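Local coordinates for uncharacterized protein (Parabacteroides distasonis, PDB 3LM3) that is of unknown function but is probably a carbohydrate-active enzyme, related by fold to glycoside hydrolases and polysaccharide deacetylases, at residues E47-R60 and R85-C98. Sequence-based numbering, arbitrary orientation. Where two conformers were deposited one is given.
Sequences EVDWHTLEGVRALR and RKNYREIRDYVVEC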
# COMPACT_ATOMS: atom_id res chain seq x y z
N GLU A 47 -2.85 -9.58 -21.81
CA GLU A 47 -1.43 -9.42 -21.53
C GLU A 47 -0.63 -10.72 -21.55
O GLU A 47 0.50 -10.75 -21.03
CB GLU A 47 -1.24 -8.73 -20.18
CG GLU A 47 -1.70 -7.29 -20.14
CD GLU A 47 -1.46 -6.64 -18.81
OE1 GLU A 47 -1.39 -7.39 -17.80
OE2 GLU A 47 -1.35 -5.41 -18.69
N VAL A 48 -1.17 -11.80 -22.13
CA VAL A 48 -0.42 -13.03 -22.20
C VAL A 48 0.98 -12.82 -22.78
O VAL A 48 1.96 -13.28 -22.22
CB VAL A 48 -1.22 -14.11 -22.95
CG1 VAL A 48 -0.33 -15.28 -23.31
CG2 VAL A 48 -2.44 -14.51 -22.10
N ASP A 49 1.08 -12.07 -23.87
CA ASP A 49 2.35 -11.86 -24.53
C ASP A 49 3.24 -10.86 -23.81
O ASP A 49 4.41 -10.72 -24.12
CB ASP A 49 2.12 -11.41 -25.97
CG ASP A 49 1.41 -12.46 -26.82
OD1 ASP A 49 1.38 -13.67 -26.47
OD2 ASP A 49 0.86 -12.07 -27.88
N TRP A 50 2.70 -10.17 -22.79
CA TRP A 50 3.42 -9.18 -22.01
C TRP A 50 4.14 -9.80 -20.81
O TRP A 50 4.85 -9.10 -20.07
CB TRP A 50 2.46 -8.09 -21.50
CG TRP A 50 1.71 -7.33 -22.56
CD1 TRP A 50 1.25 -7.80 -23.73
CD2 TRP A 50 1.31 -5.96 -22.48
NE1 TRP A 50 0.60 -6.79 -24.42
CE2 TRP A 50 0.62 -5.66 -23.67
CE3 TRP A 50 1.48 -4.96 -21.53
CZ2 TRP A 50 0.10 -4.38 -23.92
CZ3 TRP A 50 0.97 -3.70 -21.79
CH2 TRP A 50 0.29 -3.43 -22.97
N HIS A 51 3.95 -11.12 -20.63
CA HIS A 51 4.51 -11.87 -19.52
C HIS A 51 5.43 -12.93 -20.10
O HIS A 51 4.99 -13.84 -20.78
CB HIS A 51 3.42 -12.50 -18.65
CG HIS A 51 2.63 -11.49 -17.87
ND1 HIS A 51 1.59 -10.78 -18.42
CD2 HIS A 51 2.81 -11.01 -16.62
CE1 HIS A 51 1.14 -9.91 -17.51
NE2 HIS A 51 1.86 -10.04 -16.41
N THR A 52 6.72 -12.78 -19.84
CA THR A 52 7.73 -13.72 -20.33
C THR A 52 8.66 -14.09 -19.18
O THR A 52 8.89 -13.30 -18.24
CB THR A 52 8.58 -13.20 -21.50
OG1 THR A 52 9.45 -12.17 -21.05
CG2 THR A 52 7.69 -12.71 -22.64
N LEU A 53 9.24 -15.29 -19.27
CA LEU A 53 10.24 -15.71 -18.32
C LEU A 53 11.42 -14.74 -18.31
O LEU A 53 11.87 -14.33 -17.26
CB LEU A 53 10.73 -17.11 -18.66
CG LEU A 53 11.95 -17.63 -17.87
CD1 LEU A 53 11.69 -17.68 -16.34
CD2 LEU A 53 12.36 -19.00 -18.41
N GLU A 54 11.92 -14.37 -19.48
CA GLU A 54 13.07 -13.46 -19.51
C GLU A 54 12.75 -12.12 -18.88
O GLU A 54 13.61 -11.53 -18.22
CB GLU A 54 13.64 -13.25 -20.91
CG GLU A 54 14.63 -12.02 -21.04
CD GLU A 54 15.83 -11.97 -20.04
OE1 GLU A 54 15.90 -12.72 -19.03
OE2 GLU A 54 16.73 -11.13 -20.26
N GLY A 55 11.54 -11.60 -19.06
CA GLY A 55 11.19 -10.33 -18.47
C GLY A 55 11.11 -10.37 -16.96
O GLY A 55 11.54 -9.43 -16.28
N VAL A 56 10.55 -11.45 -16.41
CA VAL A 56 10.42 -11.60 -15.01
C VAL A 56 11.81 -11.78 -14.35
O VAL A 56 12.13 -11.20 -13.34
CB VAL A 56 9.46 -12.78 -14.78
CG1 VAL A 56 9.36 -13.10 -13.35
CG2 VAL A 56 8.05 -12.44 -15.39
N ARG A 57 12.62 -12.63 -14.96
CA ARG A 57 13.99 -12.88 -14.49
C ARG A 57 14.82 -11.59 -14.52
O ARG A 57 15.54 -11.28 -13.59
CB ARG A 57 14.63 -13.96 -15.35
CG ARG A 57 16.08 -14.26 -14.97
CD ARG A 57 16.61 -15.51 -15.73
NE ARG A 57 16.29 -15.43 -17.16
CZ ARG A 57 15.94 -16.45 -17.96
NH1 ARG A 57 15.84 -17.71 -17.51
NH2 ARG A 57 15.65 -16.20 -19.24
N ALA A 58 14.69 -10.82 -15.60
CA ALA A 58 15.44 -9.59 -15.69
C ALA A 58 15.04 -8.61 -14.59
O ALA A 58 15.89 -7.95 -14.01
CB ALA A 58 15.21 -8.94 -17.06
N LEU A 59 13.75 -8.52 -14.30
CA LEU A 59 13.30 -7.62 -13.26
C LEU A 59 13.81 -8.07 -11.89
O LEU A 59 14.24 -7.23 -11.09
CB LEU A 59 11.76 -7.51 -13.33
CG LEU A 59 11.15 -6.35 -12.57
CD1 LEU A 59 11.67 -5.01 -13.06
CD2 LEU A 59 9.60 -6.44 -12.75
N ARG A 60 13.78 -9.38 -11.61
CA ARG A 60 14.31 -9.91 -10.34
C ARG A 60 15.81 -9.67 -10.20
O ARG A 60 16.29 -9.36 -9.14
CB ARG A 60 13.99 -11.40 -10.16
CG ARG A 60 14.42 -12.13 -8.86
CD ARG A 60 13.80 -11.44 -7.75
NE ARG A 60 13.99 -11.94 -6.39
CZ ARG A 60 15.03 -11.73 -5.60
NH1 ARG A 60 16.17 -11.23 -6.09
NH2 ARG A 60 14.92 -11.99 -4.32
N ARG A 85 -0.49 -22.34 -20.38
CA ARG A 85 0.43 -21.98 -21.46
C ARG A 85 1.88 -21.87 -21.01
O ARG A 85 2.19 -21.61 -19.85
CB ARG A 85 -0.03 -20.73 -22.22
CG ARG A 85 -1.31 -21.01 -23.01
CD ARG A 85 -1.91 -19.74 -23.60
NE ARG A 85 -2.56 -18.97 -22.54
CZ ARG A 85 -3.31 -17.89 -22.75
NH1 ARG A 85 -3.46 -17.42 -23.99
NH2 ARG A 85 -3.88 -17.27 -21.74
N LYS A 86 2.79 -22.09 -21.94
CA LYS A 86 4.18 -22.30 -21.61
C LYS A 86 4.81 -21.12 -20.85
O LYS A 86 5.57 -21.32 -19.89
CB LYS A 86 4.96 -22.58 -22.89
CG LYS A 86 6.46 -22.66 -22.71
CD LYS A 86 7.14 -23.13 -23.99
CE LYS A 86 8.65 -23.08 -23.84
NZ LYS A 86 9.37 -23.66 -24.99
N ASN A 87 4.48 -19.88 -21.24
CA ASN A 87 5.03 -18.72 -20.54
C ASN A 87 4.65 -18.69 -19.06
O ASN A 87 5.50 -18.45 -18.19
CB ASN A 87 4.70 -17.39 -21.22
CG ASN A 87 3.22 -17.09 -21.27
OD1 ASN A 87 2.39 -17.96 -21.62
ND2 ASN A 87 2.88 -15.84 -21.01
N TYR A 88 3.38 -18.94 -18.78
CA TYR A 88 2.92 -18.92 -17.39
C TYR A 88 3.49 -20.08 -16.63
O TYR A 88 3.85 -19.93 -15.47
CB TYR A 88 1.40 -18.81 -17.27
CG TYR A 88 0.96 -17.42 -17.64
CD1 TYR A 88 1.22 -16.33 -16.83
CD2 TYR A 88 0.33 -17.17 -18.86
CE1 TYR A 88 0.85 -15.04 -17.18
CE2 TYR A 88 -0.03 -15.89 -19.22
CZ TYR A 88 0.21 -14.83 -18.39
OH TYR A 88 -0.15 -13.54 -18.74
N ARG A 89 3.62 -21.24 -17.25
CA ARG A 89 4.24 -22.38 -16.58
C ARG A 89 5.71 -22.06 -16.22
O ARG A 89 6.14 -22.32 -15.08
CB ARG A 89 4.16 -23.64 -17.42
CG ARG A 89 4.74 -24.87 -16.75
CD ARG A 89 4.28 -26.16 -17.44
NE ARG A 89 4.18 -26.00 -18.90
CZ ARG A 89 5.22 -25.81 -19.71
NH1 ARG A 89 6.45 -25.74 -19.21
NH2 ARG A 89 5.03 -25.69 -21.02
N GLU A 90 6.44 -21.49 -17.17
CA GLU A 90 7.84 -21.11 -16.97
C GLU A 90 8.00 -20.06 -15.89
O GLU A 90 8.91 -20.12 -15.05
CB GLU A 90 8.48 -20.58 -18.27
CG GLU A 90 8.69 -21.63 -19.35
CD GLU A 90 9.25 -21.04 -20.65
OE1 GLU A 90 9.04 -19.83 -20.96
OE2 GLU A 90 9.90 -21.79 -21.38
N ILE A 91 7.11 -19.08 -15.87
CA ILE A 91 7.14 -18.06 -14.84
C ILE A 91 6.86 -18.67 -13.47
O ILE A 91 7.56 -18.35 -12.49
CB ILE A 91 6.15 -16.90 -15.14
CG1 ILE A 91 6.69 -16.09 -16.31
CG2 ILE A 91 5.97 -16.03 -13.91
CD1 ILE A 91 5.60 -15.17 -16.96
N ARG A 92 5.86 -19.54 -13.35
CA ARG A 92 5.61 -20.18 -12.07
C ARG A 92 6.84 -20.99 -11.61
O ARG A 92 7.23 -20.92 -10.44
CB ARG A 92 4.36 -21.07 -12.09
CG ARG A 92 3.03 -20.28 -12.16
CD ARG A 92 1.81 -21.15 -11.97
NE ARG A 92 1.71 -22.19 -12.97
CZ ARG A 92 1.07 -22.08 -14.14
NH1 ARG A 92 0.46 -20.95 -14.50
NH2 ARG A 92 1.06 -23.09 -14.96
N ASP A 93 7.46 -21.75 -12.50
CA ASP A 93 8.63 -22.56 -12.14
C ASP A 93 9.76 -21.66 -11.64
O ASP A 93 10.40 -21.97 -10.64
CB ASP A 93 9.13 -23.41 -13.32
CG ASP A 93 8.21 -24.57 -13.67
OD1 ASP A 93 7.29 -24.93 -12.91
OD2 ASP A 93 8.46 -25.15 -14.75
N TYR A 94 9.97 -20.53 -12.31
CA TYR A 94 11.02 -19.60 -11.91
C TYR A 94 10.73 -18.99 -10.55
O TYR A 94 11.60 -18.86 -9.69
CB TYR A 94 11.17 -18.49 -12.96
CG TYR A 94 12.11 -17.38 -12.54
CD1 TYR A 94 13.47 -17.59 -12.54
CD2 TYR A 94 11.65 -16.17 -12.12
CE1 TYR A 94 14.34 -16.59 -12.14
CE2 TYR A 94 12.50 -15.17 -11.73
CZ TYR A 94 13.85 -15.40 -11.73
OH TYR A 94 14.72 -14.40 -11.32
N VAL A 95 9.49 -18.62 -10.32
CA VAL A 95 9.11 -18.06 -9.04
C VAL A 95 9.29 -19.07 -7.89
O VAL A 95 9.72 -18.73 -6.79
CB VAL A 95 7.66 -17.50 -9.10
CG1 VAL A 95 7.14 -17.27 -7.72
CG2 VAL A 95 7.65 -16.20 -9.92
N VAL A 96 9.00 -20.36 -8.15
CA VAL A 96 9.26 -21.39 -7.14
C VAL A 96 10.78 -21.49 -6.84
O VAL A 96 11.19 -21.58 -5.68
CB VAL A 96 8.70 -22.74 -7.56
CG1 VAL A 96 9.16 -23.84 -6.58
CG2 VAL A 96 7.15 -22.69 -7.62
N GLU A 97 11.59 -21.44 -7.88
CA GLU A 97 13.06 -21.40 -7.73
C GLU A 97 13.45 -20.21 -6.87
O GLU A 97 14.36 -20.30 -6.07
CB GLU A 97 13.74 -21.33 -9.09
CG GLU A 97 13.67 -22.63 -9.90
CD GLU A 97 14.00 -22.51 -11.40
OE1 GLU A 97 14.30 -21.42 -11.93
OE2 GLU A 97 13.95 -23.55 -12.09
N CYS A 98 12.80 -19.06 -7.07
CA CYS A 98 13.11 -17.85 -6.27
C CYS A 98 12.70 -17.98 -4.80
O CYS A 98 13.37 -17.48 -3.90
CB CYS A 98 12.40 -16.64 -6.88
SG CYS A 98 13.09 -16.08 -8.45
O HOH W 1 8.39 -17.05 -21.39
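Tyr94 swings its ring out from helix 86-98 toward Leu53, Val56, Arg57 and Arg60 because CG stands opposite the backbone N (chi1 172°), whereas Asn87 tucks its CG between N and the carbonyl carbon (chi1 63°), turning the amide toward the loop before helix 53-60. The tyrosine is a knob in the hole those four residues form: Arg57 CB lies over one ring face, Arg60 CB meets the ring edge 3.3 Å from Tyr94 OH, and Leu53 CD1 presses on Tyr94 CB at 3.5 Å. Within its own helix, Cys98 SG sits above a ring face.

One turn back, Ile91 CD1 lies against His51 CB at 3.8 Å and, in the conformer given, against Val56 CG2. Asn87 ND2 gives a fairly straight hydrogen bond to His51 O (2.9 Å), nearly in the amide plane. A water bridges the helix start, accepting from Leu53 N and donating to Glu90 OE1, while Thr52 OG1 caps the same helix by accepting from Gly55 N. His51 itself is steadied by ND1 donating to Glu47 O (2.8 Å), its ring slanted against that of Tyr88, whose hydroxyl bonds to Arg30 O.

The contact packs helices 53-64 and 86-102 side by side; their segments 53-60 and 86-98 run roughly parallel, at 27°, the axes approaching to 9.5 Å. Together they flank the parallel sheet at strand 73-76, where Val56 and Val95 both touch Trp74. Leu59 packs against helix 296-313, and Val95 and Val96 against Met137 of helix 120-138.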